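PDB 3E13: putative iron-uptake ABC transport system,periplasmic iron-binding protein from Campylobacter jejuni, which binds ferric iron in the periplasm and probably delivers it to an ABC transporter for uptake into the cell. Local coordinates for residues Thr146-Ile151 against Lys306-Ile311; Ser117-Lys120 against Asp124-Lys127. All blocks are in the same frame, centred on the assembly; numbering follows the deposited sequence.

Contact 1 (Thr146-Ile151 against Lys306-Ile311); sequences TLLASI and KEAVKI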
loop_
_atom_site.group_PDB
_atom_site.type_symbol
_atom_site.label_atom_id
_atom_site.label_comp_id
_atom_site.label_asym_id
_atom_site.label_seq_id
_atom_site.Cartn_x
_atom_site.Cartn_y
_atom_site.Cartn_z
ATOM N N THR A 146 -0.325 -8.345 3.222
ATOM C CA THR A 146 -1.656 -7.841 3.465
ATOM C C THR A 146 -2.677 -8.380 2.488
ATOM O O THR A 146 -3.784 -8.684 2.884
ATOM C CB THR A 146 -1.655 -6.323 3.539
ATOM O OG1 THR A 146 -0.887 -5.941 4.708
ATOM C CG2 THR A 146 -3.080 -5.768 3.711
ATOM N N LEU A 147 -2.300 -8.588 1.237
ATOM C CA LEU A 147 -3.188 -9.250 0.316
ATOM C C LEU A 147 -3.554 -10.652 0.808
ATOM O O LEU A 147 -4.709 -11.044 0.793
ATOM C CB LEU A 147 -2.617 -9.262 -1.101
ATOM C CG LEU A 147 -3.363 -10.009 -2.207
ATOM C CD1 LEU A 147 -4.761 -9.376 -2.415
ATOM C CD2 LEU A 147 -2.570 -9.954 -3.496
ATOM N N LEU A 148 -2.556 -11.446 1.244
ATOM C CA LEU A 148 -2.845 -12.778 1.710
ATOM C C LEU A 148 -3.701 -12.752 2.975
ATOM O O LEU A 148 -4.623 -13.547 3.135
ATOM C CB LEU A 148 -1.560 -13.546 1.986
ATOM C CG LEU A 148 -1.799 -14.992 2.425
ATOM C CD1 LEU A 148 -2.521 -15.784 1.404
ATOM C CD2 LEU A 148 -0.443 -15.650 2.709
ATOM N N ALA A 149 -3.410 -11.827 3.866
ATOM C CA ALA A 149 -4.235 -11.618 5.060
ATOM C C ALA A 149 -5.698 -11.351 4.689
ATOM O O ALA A 149 -6.598 -11.842 5.355
ATOM C CB ALA A 149 -3.679 -10.516 5.906
ATOM N N SER A 150 -5.909 -10.592 3.624
ATOM C CA SER A 150 -7.286 -10.346 3.148
ATOM C C SER A 150 -7.975 -11.593 2.642
ATOM O O SER A 150 -9.211 -11.738 2.779
ATOM C CB SER A 150 -7.345 -9.241 2.075
ATOM O OG SER A 150 -6.967 -9.644 0.794
ATOM N N ILE A 151 -7.219 -12.478 2.003
ATOM C CA ILE A 151 -7.760 -13.766 1.543
ATOM C C ILE A 151 -8.123 -14.671 2.736
ATOM O O ILE A 151 -9.154 -15.361 2.737
ATOM C CB ILE A 151 -6.780 -14.398 0.574
ATOM C CG1 ILE A 151 -6.705 -13.544 -0.697
ATOM C CG2 ILE A 151 -7.202 -15.791 0.203
ATOM C CD1 ILE A 151 -5.527 -13.934 -1.646
ATOM N N LYS A 306 -0.308 -12.237 11.145
ATOM C CA LYS A 306 0.649 -13.230 11.655
ATOM C C LYS A 306 0.512 -14.547 10.900
ATOM O O LYS A 306 1.501 -15.188 10.556
ATOM C CB LYS A 306 0.435 -13.414 13.138
ATOM C CG LYS A 306 0.845 -12.252 13.981
ATOM C CD LYS A 306 0.403 -12.486 15.413
ATOM C CE LYS A 306 0.471 -11.319 16.333
ATOM N NZ LYS A 306 -0.046 -11.864 17.695
ATOM N N GLU A 307 -0.723 -14.971 10.663
ATOM C CA GLU A 307 -0.987 -16.218 9.972
ATOM C C GLU A 307 -0.584 -16.138 8.493
ATOM O O GLU A 307 -0.071 -17.079 7.925
ATOM C CB GLU A 307 -2.467 -16.597 10.117
ATOM C CG GLU A 307 -2.750 -17.968 9.510
ATOM C CD GLU A 307 -4.138 -18.479 9.821
ATOM O OE1 GLU A 307 -5.084 -17.680 9.909
ATOM O OE2 GLU A 307 -4.303 -19.710 10.009
ATOM N N ALA A 308 -0.781 -14.975 7.858
ATOM C CA ALA A 308 -0.325 -14.786 6.487
ATOM C C ALA A 308 1.171 -15.016 6.363
ATOM O O ALA A 308 1.606 -15.679 5.437
ATOM C CB ALA A 308 -0.655 -13.362 6.023
ATOM N N VAL A 309 1.958 -14.456 7.269
ATOM C CA VAL A 309 3.399 -14.669 7.277
ATOM C C VAL A 309 3.728 -16.175 7.326
ATOM O O VAL A 309 4.520 -16.688 6.548
ATOM C CB VAL A 309 4.072 -13.890 8.446
ATOM C CG1 VAL A 309 5.541 -14.344 8.648
ATOM C CG2 VAL A 309 3.965 -12.412 8.207
ATOM N N LYS A 310 3.069 -16.871 8.240
ATOM C CA LYS A 310 3.316 -18.305 8.438
ATOM C C LYS A 310 2.931 -19.110 7.209
ATOM O O LYS A 310 3.626 -20.031 6.830
ATOM C CB LYS A 310 2.598 -18.790 9.678
ATOM C CG LYS A 310 3.339 -18.419 10.934
ATOM C CD LYS A 310 2.462 -18.584 12.122
ATOM C CE LYS A 310 3.254 -18.407 13.413
ATOM N NZ LYS A 310 2.401 -18.432 14.617
ATOM N N ILE A 311 1.820 -18.757 6.573
ATOM C CA ILE A 311 1.440 -19.446 5.367
ATOM C C ILE A 311 2.405 -19.255 4.239
ATOM O O ILE A 311 2.779 -20.239 3.578
ATOM C CB ILE A 311 0.014 -19.052 4.964
ATOM C CG1 ILE A 311 -0.977 -19.597 5.976
ATOM C CG2 ILE A 311 -0.345 -19.517 3.510
ATOM C CD1 ILE A 311 -2.463 -19.223 5.651
#

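Contact 2 (Ser117-Lys120 against Asp124-Lys127); sequences SKMK and DLAK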
loop_
_atom_site.group_PDB
_atom_site.type_symbol
_atom_site.label_atom_id
_atom_site.label_comp_id
_atom_site.label_asym_id
_atom_site.label_seq_id
_atom_site.Cartn_x
_atom_site.Cartn_y
_atom_site.Cartn_z
ATOM N N SER A 117 -10.631 -13.348 -19.854
ATOM C CA SER A 117 -11.937 -13.826 -19.401
ATOM C C SER A 117 -11.869 -14.765 -18.200
ATOM O O SER A 117 -12.862 -14.873 -17.465
ATOM C CB SER A 117 -12.686 -14.536 -20.540
ATOM O OG SER A 117 -12.010 -15.734 -20.881
ATOM N N LYS A 118 -10.737 -15.443 -17.996
ATOM C CA LYS A 118 -10.577 -16.425 -16.891
ATOM C C LYS A 118 -9.646 -15.911 -15.787
ATOM O O LYS A 118 -9.336 -16.640 -14.844
ATOM C CB LYS A 118 -10.039 -17.769 -17.392
ATOM C CG LYS A 118 -10.799 -18.373 -18.577
ATOM C CD LYS A 118 -12.248 -18.619 -18.273
ATOM C CE LYS A 118 -12.913 -19.466 -19.399
ATOM N NZ LYS A 118 -13.294 -18.536 -20.534
ATOM N N MET A 119 -9.276 -14.640 -15.859
ATOM C CA MET A 119 -8.475 -14.038 -14.806
ATOM C C MET A 119 -9.324 -12.914 -14.180
ATOM O O MET A 119 -9.158 -11.743 -14.485
ATOM C CB MET A 119 -7.165 -13.515 -15.374
ATOM C CG MET A 119 -6.217 -12.868 -14.318
ATOM S SD MET A 119 -5.730 -13.950 -13.000
ATOM C CE MET A 119 -4.407 -14.905 -13.793
ATOM N N LYS A 120 -10.283 -13.309 -13.367
ATOM C CA LYS A 120 -11.303 -12.408 -12.847
ATOM C C LYS A 120 -11.188 -12.129 -11.306
ATOM O O LYS A 120 -11.486 -11.048 -10.879
ATOM C CB LYS A 120 -12.696 -12.989 -13.148
ATOM C CG LYS A 120 -13.065 -13.037 -14.617
ATOM C CD LYS A 120 -13.558 -11.710 -15.071
ATOM C CE LYS A 120 -13.831 -11.659 -16.588
ATOM N NZ LYS A 120 -14.067 -10.231 -16.974
ATOM N N ASP A 124 -7.970 -16.893 -9.083
ATOM C CA ASP A 124 -7.560 -17.357 -10.397
ATOM C C ASP A 124 -6.032 -17.293 -10.585
ATOM O O ASP A 124 -5.468 -18.022 -11.395
ATOM C CB ASP A 124 -8.275 -16.551 -11.476
ATOM C CG ASP A 124 -9.767 -16.726 -11.460
ATOM O OD1 ASP A 124 -10.231 -17.847 -11.117
ATOM O OD2 ASP A 124 -10.571 -15.786 -11.809
ATOM N N LEU A 125 -5.352 -16.386 -9.870
ATOM C CA LEU A 125 -3.888 -16.308 -9.965
ATOM C C LEU A 125 -3.188 -17.616 -9.617
ATOM O O LEU A 125 -2.033 -17.821 -10.024
ATOM C CB LEU A 125 -3.338 -15.238 -9.047
ATOM C CG LEU A 125 -3.740 -13.811 -9.424
ATOM C CD1 LEU A 125 -3.539 -12.919 -8.193
ATOM C CD2 LEU A 125 -2.872 -13.337 -10.551
ATOM N N ALA A 126 -3.861 -18.457 -8.841
ATOM C CA ALA A 126 -3.310 -19.722 -8.322
ATOM C C ALA A 126 -3.700 -20.957 -9.181
ATOM O O ALA A 126 -3.272 -22.084 -8.886
ATOM C CB ALA A 126 -3.753 -19.918 -6.899
ATOM N N LYS A 127 -4.472 -20.728 -10.248
ATOM C CA LYS A 127 -4.944 -21.806 -11.112
ATOM C C LYS A 127 -3.874 -22.350 -12.036
ATOM O O LYS A 127 -3.048 -21.634 -12.567
ATOM C CB LYS A 127 -6.185 -21.379 -11.907
ATOM C CG LYS A 127 -7.385 -21.251 -10.993
ATOM C CD LYS A 127 -8.607 -20.894 -11.696
ATOM C CE LYS A 127 -9.820 -20.880 -10.743
ATOM N NZ LYS A 127 -11.063 -20.570 -11.580
HETATM O O HOH W 1 -10.237 -19.162 -14.123
#

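Contact 1 (Thr146-Ile151 against Lys306-Ile311)
Leu148 of helix 142-155 reaches across to Ala308 and Ile311 of helix 305-315, and with Ala149 it makes up the whole contact on its side. The side chains that meet are all apolar. CD2 of Leu148 does most of the touching: its methyl comes to 4.0 Å from the CB of Ala308 and to the same distance, 4.0 Å, from CG2 of Ile311, so that it sits between side chains one turn apart on the facing helix. With CG anti to the backbone N (chi1 -177°), the leucine carries its branch outward to that helix. The second apolar pair is alanine against alanine, the two CB methyls of Ala149 and Ala308 lying 4.2 Å apart.

Other contacts are between side chain and main chain. The CB of Ala308 rests 3.8 Å from the backbone N of Ala149, and in return CD2 of Leu148 lies against the carbonyl O of Ala308 at 3.4 Å, a van der Waals touch. Small residues at the crossing allow this: the CA atoms of Ala149 and Ala308 are 5.2 Å apart, and the axes of the two segments approach to 8.5 Å at an angle of 106°, not far from perpendicular.

Helix 157-170 extends the apolar surface, its Ala160 touching both Leu148 and Ile311 and its Trp163 packing on Leu148, while Ile301 covers Ala149. No hydrogen bond links the two segments. Between them the crossing therefore probably rests on shape and buried methyl groups, on the helix whose first turn carries the iron ligand Tyr143.

Contact 2 (Ser117-Lys120 against Asp124-Lys127)
The carboxylate of Asp124 takes the backbone N-H of Lys120 on OD2, using the anti lone pair, at 2.9 Å from N. Asn121 N donates to the same oxygen, so two successive amides grip OD2.

The close-packed side is apolar. Met119, its chain bent at chi2 and chi3, lays SD 3.9 Å from the CB methylene of Asp124 and 3.8 Å from CD2 of Leu125, whose side chain runs nearly perpendicular to its own. Phe193, Val195 and Ile134 back this pair from the strands beneath.

Toward the lysines the join is looser and wetter. NZ of Lys127 makes a salt bridge to OD1 of Asp124, 2.9 Å away and nearly in line with its C-O bond. A water accepts from that NZ at 3.0 Å and donates to the carbonyl O of Lys118 at 2.8 Å, bridging the two segments. Lys118, though exposed, curls back so that NZ donates to Ser117 OG, while the end of Lys120 leads away from Asp124. With an aspartate side chain closing it over preceding backbone amides, this is a compact turn in the connection from strand 97-109 to strand 134-135, packed between strands of the sheet and helix 157-170.

Overall arrangement
Both segments of contact 2 precede those of contact 1 in the sequence. The centres of the two contacts are 20 Å apart and their nearest atoms about 6 Å, without touching. What joins them is helix 157-170: Trp163 packs on Leu148 in contact 1 and on Leu125 in contact 2. Contact 2 lies in the loop linking strands 97-109 and 134-135, against the sheet; contact 1 brings the C-terminal helix 305-315 back onto helix 142-155, its two segments being 155 residues apart in the chain. The side chains of Leu148 and Leu125 are about 10 and 12 Å from that of Tyr143. Neither contact includes an iron ligand, consistent with structural packing outside the metal's first shell.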